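Local coordinates for tyrosine--tRNA ligase (Pyrococcus horikoshii, PDB 2CYC), which catalyses the ATP-dependent attachment of L-tyrosine to tRNA(Tyr), first forming tyrosyl-adenylate and then passing the tyrosyl group to the acceptor end of the tRNA, at residues A[6-10]-A[63-67]; A[100-105]-A[354-358]; A[225-231]-A[250-255]. The contacts are given in a common frame with arbitrary orientation. Residues are numbered along the deposited sequence.

Contact 1: A[6-10]-A[63-67]; sequences RINLV and KAGIK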
loop_
_atom_site.group_PDB
_atom_site.type_symbol
_atom_site.label_atom_id
_atom_site.label_comp_id
_atom_site.label_asym_id
_atom_site.label_seq_id
_atom_site.Cartn_x
_atom_site.Cartn_y
_atom_site.Cartn_z
ATOM N N ARG A 6 -7.304 -9.325 -37.184
ATOM C CA ARG A 6 -7.467 -9.147 -35.731
ATOM C C ARG A 6 -6.453 -8.121 -35.220
ATOM O O ARG A 6 -6.788 -7.236 -34.432
ATOM C CB ARG A 6 -7.259 -10.475 -34.991
ATOM C CG ARG A 6 -8.295 -11.526 -35.360
ATOM C CD ARG A 6 -9.011 -12.048 -34.117
ATOM N NE ARG A 6 -8.257 -13.135 -33.541
ATOM C CZ ARG A 6 -8.515 -13.730 -32.384
ATOM N NH1 ARG A 6 -9.533 -13.358 -31.611
ATOM N NH2 ARG A 6 -7.748 -14.734 -32.012
ATOM N N ILE A 7 -5.210 -8.261 -35.668
ATOM C CA ILE A 7 -4.153 -7.342 -35.284
ATOM C C ILE A 7 -4.498 -5.930 -35.725
ATOM O O ILE A 7 -4.354 -4.986 -34.951
ATOM C CB ILE A 7 -2.807 -7.759 -35.913
ATOM C CG1 ILE A 7 -2.299 -9.024 -35.206
ATOM C CG2 ILE A 7 -1.800 -6.604 -35.828
ATOM C CD1 ILE A 7 -1.016 -9.617 -35.794
ATOM N N ASN A 8 -4.969 -5.782 -36.961
ATOM C CA ASN A 8 -5.320 -4.457 -37.471
ATOM C C ASN A 8 -6.444 -3.798 -36.675
ATOM O O ASN A 8 -6.458 -2.583 -36.511
ATOM C CB ASN A 8 -5.729 -4.520 -38.946
ATOM C CG ASN A 8 -4.549 -4.730 -39.870
ATOM O OD1 ASN A 8 -3.404 -4.456 -39.509
ATOM N ND2 ASN A 8 -4.824 -5.202 -41.078
ATOM N N LEU A 9 -7.400 -4.590 -36.203
ATOM C CA LEU A 9 -8.499 -4.044 -35.408
ATOM C C LEU A 9 -7.916 -3.449 -34.116
ATOM O O LEU A 9 -8.347 -2.391 -33.652
ATOM C CB LEU A 9 -9.509 -5.147 -35.054
ATOM C CG LEU A 9 -10.900 -5.302 -35.704
ATOM C CD1 LEU A 9 -11.241 -4.138 -36.603
ATOM C CD2 LEU A 9 -10.947 -6.617 -36.473
ATOM N N VAL A 10 -6.933 -4.131 -33.530
ATOM C CA VAL A 10 -6.325 -3.633 -32.295
ATOM C C VAL A 10 -5.495 -2.384 -32.595
ATOM O O VAL A 10 -5.507 -1.411 -31.838
ATOM C CB VAL A 10 -5.415 -4.709 -31.650
ATOM C CG1 VAL A 10 -4.641 -4.117 -30.459
ATOM C CG2 VAL A 10 -6.255 -5.884 -31.196
ATOM N N LYS A 63 -14.930 -6.778 -32.114
ATOM C CA LYS A 63 -14.879 -7.367 -33.458
ATOM C C LYS A 63 -13.707 -8.313 -33.658
ATOM O O LYS A 63 -13.744 -9.193 -34.521
ATOM C CB LYS A 63 -14.828 -6.276 -34.533
ATOM C CG LYS A 63 -16.134 -5.528 -34.705
ATOM C CD LYS A 63 -16.061 -4.524 -35.849
ATOM C CE LYS A 63 -17.346 -3.694 -35.948
ATOM N NZ LYS A 63 -17.598 -2.873 -34.724
ATOM N N ALA A 64 -12.657 -8.125 -32.868
ATOM C CA ALA A 64 -11.486 -8.977 -32.970
ATOM C C ALA A 64 -11.672 -10.223 -32.104
ATOM O O ALA A 64 -10.799 -11.077 -32.053
ATOM C CB ALA A 64 -10.244 -8.213 -32.517
ATOM N N GLY A 65 -12.804 -10.318 -31.415
ATOM C CA GLY A 65 -13.038 -11.477 -30.568
ATOM C C GLY A 65 -12.396 -11.359 -29.193
ATOM O O GLY A 65 -11.989 -12.359 -28.603
ATOM N N ILE A 66 -12.296 -10.132 -28.686
ATOM C CA ILE A 66 -11.726 -9.870 -27.364
ATOM C C ILE A 66 -12.868 -9.534 -26.401
ATOM O O ILE A 66 -13.753 -8.746 -26.742
ATOM C CB ILE A 66 -10.751 -8.665 -27.420
ATOM C CG1 ILE A 66 -9.548 -9.012 -28.313
ATOM C CG2 ILE A 66 -10.308 -8.278 -26.002
ATOM C CD1 ILE A 66 -8.704 -7.818 -28.698
ATOM N N LYS A 67 -12.863 -10.136 -25.210
ATOM C CA LYS A 67 -13.906 -9.862 -24.213
ATOM C C LYS A 67 -13.579 -8.523 -23.548
ATOM O O LYS A 67 -12.549 -8.382 -22.887
ATOM C CB LYS A 67 -13.943 -10.970 -23.154
ATOM C CG LYS A 67 -15.127 -10.878 -22.190
ATOM C CD LYS A 67 -16.464 -11.124 -22.903
ATOM C CE LYS A 67 -17.638 -11.119 -21.920
ATOM N NZ LYS A 67 -18.968 -11.035 -22.609
#
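The N-terminal helix 3-11 lies against the Schellman motif that ends helix 48-63, just before strand 69-72, which pairs in parallel with 36-40 and 117-120 in the mixed sheet of the class I Rossmann-fold domain. The two backbones come nearest at R6 and A64, whose CA atoms are 4.9 Å apart, and the segments bury 265 Å² between them.

The polar part is one hydrogen bond from R6 to a carbonyl of the Schellman turn. The NH1 of R6 donates to the carbonyl O of A64 at 2.6 Å, with an N-H...O angle of 161°; the A64 O is crowded by R6 CD in the model, so this short distance is less certain than most. The O of G65 also lies near the plane of the guanidinium, at its edge, 4.0 Å from R6 NH1. G65 takes positive phi (83°), which lets the chain turn out of the helix. A CB there would jam against the preceding carbonyl and come within about 3.1 Å of R6 NH1, so glycine suits the position twice over.

The apolar part follows the same helix face one turn on. L9 CB packs on A64 CB at 4.0 Å, and L9 CG lies 4.2 Å from CB of K63, whose amino end leads away. A64 is the most covered residue of the contact. F61 of helix 48-63 and L24 of helix 21-30 also pack on V10, and K57 NZ of helix 48-63 hydrogen-bonds to the O atoms of L9 and V10, a second tie between the two helices. Further along, V10 CG2 meets I66 CD1 at 4.0 Å.

Contact 2: A[100-105]-A[354-358]; sequences VGMEKS and IRRYF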
loop_
_atom_site.group_PDB
_atom_site.type_symbol
_atom_site.label_atom_id
_atom_site.label_comp_id
_atom_site.label_asym_id
_atom_site.label_seq_id
_atom_site.Cartn_x
_atom_site.Cartn_y
_atom_site.Cartn_z
ATOM N N VAL A 100 -23.883 4.199 -17.634
ATOM C CA VAL A 100 -24.767 4.399 -18.775
ATOM C C VAL A 100 -24.184 5.378 -19.796
ATOM O O VAL A 100 -24.420 5.244 -20.995
ATOM C CB VAL A 100 -26.187 4.865 -18.326
ATOM C CG1 VAL A 100 -26.141 6.266 -17.751
ATOM C CG2 VAL A 100 -27.157 4.796 -19.516
ATOM N N GLY A 101 -23.417 6.357 -19.326
ATOM C CA GLY A 101 -22.800 7.297 -20.246
ATOM C C GLY A 101 -21.830 6.550 -21.153
ATOM O O GLY A 101 -21.753 6.815 -22.349
ATOM N N MET A 102 -21.086 5.605 -20.581
ATOM C CA MET A 102 -20.133 4.811 -21.357
ATOM C C MET A 102 -20.850 3.853 -22.297
ATOM O O MET A 102 -20.423 3.660 -23.438
ATOM C CB MET A 102 -19.213 4.013 -20.426
ATOM C CG MET A 102 -18.093 4.835 -19.828
ATOM S SD MET A 102 -16.983 5.480 -21.107
ATOM C CE MET A 102 -17.348 7.110 -21.013
ATOM N N GLU A 103 -21.933 3.246 -21.813
ATOM C CA GLU A 103 -22.704 2.322 -22.635
ATOM C C GLU A 103 -23.154 3.027 -23.915
ATOM O O GLU A 103 -23.035 2.475 -25.008
ATOM C CB GLU A 103 -23.928 1.798 -21.867
ATOM C CG GLU A 103 -23.617 0.666 -20.903
ATOM C CD GLU A 103 -24.769 0.336 -19.951
ATOM O OE1 GLU A 103 -24.768 -0.776 -19.391
ATOM O OE2 GLU A 103 -25.662 1.180 -19.746
ATOM N N LYS A 104 -23.656 4.251 -23.782
ATOM C CA LYS A 104 -24.114 4.987 -24.953
ATOM C C LYS A 104 -22.957 5.459 -25.836
ATOM O O LYS A 104 -23.109 5.573 -27.050
ATOM C CB LYS A 104 -24.979 6.175 -24.531
ATOM C CG LYS A 104 -26.203 5.775 -23.699
ATOM C CD LYS A 104 -27.094 4.746 -24.401
ATOM C CE LYS A 104 -28.110 4.158 -23.418
ATOM N NZ LYS A 104 -29.004 3.115 -24.019
ATOM N N SER A 105 -21.802 5.729 -25.235
ATOM C CA SER A 105 -20.647 6.160 -26.016
ATOM C C SER A 105 -20.158 4.989 -26.857
ATOM O O SER A 105 -19.840 5.147 -28.030
ATOM C CB SER A 105 -19.523 6.641 -25.100
ATOM O OG SER A 105 -19.877 7.857 -24.468
ATOM N N ILE A 354 -27.255 9.799 -27.823
ATOM C CA ILE A 354 -26.885 9.995 -26.433
ATOM C C ILE A 354 -27.757 11.076 -25.799
ATOM O O ILE A 354 -28.282 10.892 -24.694
ATOM C CB ILE A 354 -25.392 10.363 -26.326
ATOM C CG1 ILE A 354 -24.554 9.225 -26.931
ATOM C CG2 ILE A 354 -25.015 10.622 -24.873
ATOM C CD1 ILE A 354 -23.039 9.409 -26.829
ATOM N N ARG A 355 -27.916 12.199 -26.491
ATOM C CA ARG A 355 -28.753 13.272 -25.967
ATOM C C ARG A 355 -30.178 12.753 -25.770
ATOM O O ARG A 355 -30.802 13.002 -24.732
ATOM C CB ARG A 355 -28.778 14.476 -26.920
ATOM C CG ARG A 355 -27.480 15.268 -26.994
ATOM C CD ARG A 355 -27.717 16.630 -27.657
ATOM N NE ARG A 355 -28.247 16.504 -29.016
ATOM C CZ ARG A 355 -27.522 16.169 -30.079
ATOM N NH1 ARG A 355 -26.220 15.929 -29.951
ATOM N NH2 ARG A 355 -28.099 16.065 -31.274
ATOM N N ARG A 356 -30.689 12.023 -26.761
ATOM C CA ARG A 356 -32.040 11.482 -26.651
ATOM C C ARG A 356 -32.199 10.599 -25.420
ATOM O O ARG A 356 -33.231 10.645 -24.754
ATOM C CB ARG A 356 -32.434 10.697 -27.911
ATOM C CG ARG A 356 -33.014 11.592 -29.010
ATOM C CD ARG A 356 -33.654 10.810 -30.159
ATOM N NE ARG A 356 -32.685 10.101 -30.998
ATOM C CZ ARG A 356 -32.392 8.808 -30.882
ATOM N NH1 ARG A 356 -31.494 8.249 -31.691
ATOM N NH2 ARG A 356 -33.003 8.070 -29.960
ATOM N N TYR A 357 -31.181 9.805 -25.107
ATOM C CA TYR A 357 -31.277 8.944 -23.946
ATOM C C TYR A 357 -31.339 9.763 -22.663
ATOM O O TYR A 357 -32.228 9.565 -21.825
ATOM C CB TYR A 357 -30.096 7.967 -23.871
ATOM C CG TYR A 357 -30.154 7.112 -22.622
ATOM C CD1 TYR A 357 -29.649 7.584 -21.413
ATOM C CD2 TYR A 357 -30.819 5.886 -22.624
ATOM C CE1 TYR A 357 -29.816 6.872 -20.237
ATOM C CE2 TYR A 357 -30.988 5.156 -21.446
ATOM C CZ TYR A 357 -30.488 5.664 -20.254
ATOM O OH TYR A 357 -30.690 4.993 -19.066
ATOM N N PHE A 358 -30.405 10.693 -22.499
ATOM C CA PHE A 358 -30.412 11.476 -21.282
ATOM C C PHE A 358 -31.596 12.417 -21.187
ATOM O O PHE A 358 -31.945 12.867 -20.102
ATOM C CB PHE A 358 -29.090 12.214 -21.119
ATOM C CG PHE A 358 -27.956 11.304 -20.726
ATOM C CD1 PHE A 358 -26.966 10.954 -21.643
ATOM C CD2 PHE A 358 -27.904 10.757 -19.442
ATOM C CE1 PHE A 358 -25.932 10.070 -21.286
ATOM C CE2 PHE A 358 -26.878 9.875 -19.071
ATOM C CZ PHE A 358 -25.890 9.531 -19.998
#
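K104 sets its CE over one face of the Y357 ring, 3.7 Å from the ring centroid and 27° off the normal, a CH-pi contact. This is helix-helix packing between helix 87-108 of the catalytic domain and helix 352-360, the last but one of the chain. The short segments run nearly antiparallel, at 148°, with axes 10.4 Å apart at closest approach, and bury 322 Å².

One turn before K104, V100 reaches both aromatic side chains, with CG2 3.4 Å from CE1 of Y357 and CG1 3.9 Å from CE2 of F358. G101 brings its CA to the edge of the F358 ring, 3.8 Å from CZ. F358 is held further by an edge-to-face contact with H264 and by P364 and L365 of helix 363-370, while Y357 stacks with H361.

At the other end of the interface I354 covers the backbone of K104 and S105. Its CG1 is 3.9 Å from K104 CB, and its CD1 is 3.8 Å from K104 O and 4.1 Å from S105 CA. The S105 hydroxyl turns back into its own helix, OG donating to G101 O at 3.0 Å.

Contact 3: A[225-231]-A[250-255]; sequences LLLGLQE and MKMSKS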
loop_
_atom_site.group_PDB
_atom_site.type_symbol
_atom_site.label_atom_id
_atom_site.label_comp_id
_atom_site.label_asym_id
_atom_site.label_seq_id
_atom_site.Cartn_x
_atom_site.Cartn_y
_atom_site.Cartn_z
ATOM N N LEU A 225 -4.825 10.758 -26.993
ATOM C CA LEU A 225 -5.526 11.657 -26.083
ATOM C C LEU A 225 -5.998 12.890 -26.860
ATOM O O LEU A 225 -5.185 13.677 -27.334
ATOM C CB LEU A 225 -4.599 12.089 -24.946
ATOM C CG LEU A 225 -3.985 10.993 -24.067
ATOM C CD1 LEU A 225 -3.058 11.647 -23.036
ATOM C CD2 LEU A 225 -5.093 10.201 -23.368
ATOM N N LEU A 226 -7.308 13.058 -27.016
ATOM C CA LEU A 226 -7.811 14.227 -27.732
ATOM C C LEU A 226 -7.483 15.502 -26.946
ATOM O O LEU A 226 -7.611 15.542 -25.722
ATOM C CB LEU A 226 -9.331 14.132 -27.936
ATOM C CG LEU A 226 -9.886 13.040 -28.859
ATOM C CD1 LEU A 226 -11.414 13.119 -28.854
ATOM C CD2 LEU A 226 -9.354 13.224 -30.276
ATOM N N LEU A 227 -7.063 16.537 -27.661
ATOM C CA LEU A 227 -6.732 17.821 -27.050
ATOM C C LEU A 227 -7.974 18.612 -26.683
ATOM O O LEU A 227 -9.032 18.445 -27.294
ATOM C CB LEU A 227 -5.910 18.672 -28.020
ATOM C CG LEU A 227 -4.508 18.181 -28.360
ATOM C CD1 LEU A 227 -3.919 19.050 -29.464
ATOM C CD2 LEU A 227 -3.636 18.206 -27.099
ATOM N N GLY A 228 -7.846 19.463 -25.669
ATOM C CA GLY A 228 -8.950 20.323 -25.294
ATOM C C GLY A 228 -9.005 21.379 -26.397
ATOM O O GLY A 228 -8.046 21.526 -27.147
ATOM N N LEU A 229 -10.102 22.123 -26.500
ATOM C CA LEU A 229 -10.242 23.125 -27.554
ATOM C C LEU A 229 -9.618 24.489 -27.258
ATOM O O LEU A 229 -9.567 25.346 -28.137
ATOM C CB LEU A 229 -11.724 23.309 -27.885
ATOM C CG LEU A 229 -12.436 22.039 -28.361
ATOM C CD1 LEU A 229 -13.935 22.279 -28.472
ATOM C CD2 LEU A 229 -11.852 21.600 -29.695
ATOM N N GLN A 230 -9.130 24.683 -26.034
ATOM C CA GLN A 230 -8.541 25.962 -25.633
ATOM C C GLN A 230 -7.203 26.285 -26.300
ATOM O O GLN A 230 -6.452 25.383 -26.678
ATOM C CB GLN A 230 -8.369 26.011 -24.106
ATOM C CG GLN A 230 -7.218 25.160 -23.544
ATOM C CD GLN A 230 -7.536 23.671 -23.488
ATOM O OE1 GLN A 230 -8.706 23.268 -23.467
ATOM N NE2 GLN A 230 -6.494 22.848 -23.438
ATOM N N GLU A 231 -6.904 27.578 -26.442
ATOM C CA GLU A 231 -5.640 27.974 -27.049
ATOM C C GLU A 231 -4.524 27.675 -26.058
ATOM O O GLU A 231 -4.730 27.730 -24.847
ATOM C CB GLU A 231 -5.636 29.463 -27.420
ATOM C CG GLU A 231 -5.684 30.427 -26.247
ATOM C CD GLU A 231 -4.706 31.587 -26.413
ATOM O OE1 GLU A 231 -4.684 32.209 -27.501
ATOM O OE2 GLU A 231 -3.962 31.878 -25.450
ATOM N N MET A 250 -2.543 20.349 -22.324
ATOM C CA MET A 250 -3.764 20.740 -23.015
ATOM C C MET A 250 -4.795 19.638 -23.272
ATOM O O MET A 250 -5.889 19.923 -23.779
ATOM C CB MET A 250 -3.392 21.423 -24.337
ATOM C CG MET A 250 -2.534 22.681 -24.160
ATOM S SD MET A 250 -3.400 23.987 -23.257
ATOM C CE MET A 250 -2.911 23.644 -21.561
ATOM N N LYS A 251 -4.470 18.393 -22.922
ATOM C CA LYS A 251 -5.409 17.289 -23.138
ATOM C C LYS A 251 -6.751 17.609 -22.462
ATOM O O LYS A 251 -6.794 18.164 -21.362
ATOM C CB LYS A 251 -4.832 15.971 -22.605
ATOM C CG LYS A 251 -4.613 15.913 -21.105
ATOM C CD LYS A 251 -3.814 14.671 -20.736
ATOM C CE LYS A 251 -3.639 14.531 -19.235
ATOM N NZ LYS A 251 -2.620 13.491 -18.905
ATOM N N MET A 252 -7.841 17.260 -23.141
ATOM C CA MET A 252 -9.187 17.534 -22.656
ATOM C C MET A 252 -9.508 17.155 -21.208
ATOM O O MET A 252 -10.345 17.806 -20.575
ATOM C CB MET A 252 -10.205 16.898 -23.598
ATOM C CG MET A 252 -11.652 17.200 -23.245
ATOM S SD MET A 252 -12.646 17.477 -24.730
ATOM C CE MET A 252 -12.365 15.910 -25.585
ATOM N N SER A 253 -8.873 16.116 -20.673
ATOM C CA SER A 253 -9.140 15.732 -19.280
ATOM C C SER A 253 -8.730 16.820 -18.291
ATOM O O SER A 253 -9.157 16.814 -17.139
ATOM C CB SER A 253 -8.417 14.431 -18.916
ATOM O OG SER A 253 -9.170 13.313 -19.343
ATOM N N LYS A 254 -7.907 17.758 -18.741
ATOM C CA LYS A 254 -7.467 18.837 -17.871
ATOM C C LYS A 254 -8.103 20.189 -18.197
ATOM O O LYS A 254 -7.860 21.175 -17.497
ATOM C CB LYS A 254 -5.941 18.944 -17.917
ATOM C CG LYS A 254 -5.250 17.839 -17.124
ATOM C CD LYS A 254 -3.755 18.093 -16.971
ATOM C CE LYS A 254 -3.160 17.246 -15.842
ATOM N NZ LYS A 254 -3.332 15.776 -16.051
ATOM N N SER A 255 -8.927 20.221 -19.244
ATOM C CA SER A 255 -9.590 21.453 -19.687
ATOM C C SER A 255 -10.801 21.870 -18.853
ATOM O O SER A 255 -11.429 21.051 -18.182
ATOM C CB SER A 255 -10.058 21.310 -21.145
ATOM O OG SER A 255 -8.988 20.991 -22.015
#
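Two backbone hydrogen bonds join the loop 225-231 to the segment 250-255, around a single beta bridge between L227 and K251 (CA-CA 4.2 Å). M252 N donates to L226 O at 3.1 Å, nearly straight at 171°, and G228 N donates to M250 O at 2.8 Å. The M250 carbonyl, at the end of helix 240-250, takes a second donor: Q230 NE2, at 3.0 Å. The same NE2 makes a weak bond to M250 SD at 3.3 Å, while Q230 OE1 accepts from S255 OG at 2.7 Å, so both ends of the amide are used.

The backbone of L227, turned from the bridge, is satisfied by helix 288-297: its N by D291 OD1 and its O by W292 NE1. G228 CA lies 3.3 Å from S255 OG, and a CB on G228 would clash with that hydroxyl. Apolar contacts flank the bridge, with L226 CB 4.2 Å from M252 CE and L227 CD2 4.2 Å from M250 CB.

L225 CD1 touches the chain of K251 at CD (3.9 Å), whereas K251 NZ forms a salt bridge with D189; S253 OG bonds H47 NE2. Within the 3-10 turn, K254 N donates to K251 O at 2.9 Å and S255 N to M252 O at 3.1 Å. Residues 251-255 are the KMSKS signature loop of class I aminoacyl-tRNA synthetases, in which K254 is predicted to bind ATP.

The three contacts occupy separate places in the subunit, with centres 22 to 28 Å apart and nearest atoms about 10 to 13 Å apart. Contacts 1 and 3 lie on opposite sides of the chain's centre, and each has a side chain not far from the tyrosine site: the I66 side chain of contact 1 is about 9 Å from that of Y37, and the K251 side chain of contact 3 about 8 Å from the bound tyrosine and about 6 Å from the Q190 side chain. Contact 2, away from the annotated sites, closes a long chain loop within which contact 3 is nested, so in sequence the KMSKS loop lies between the two helices that contact 2 joins.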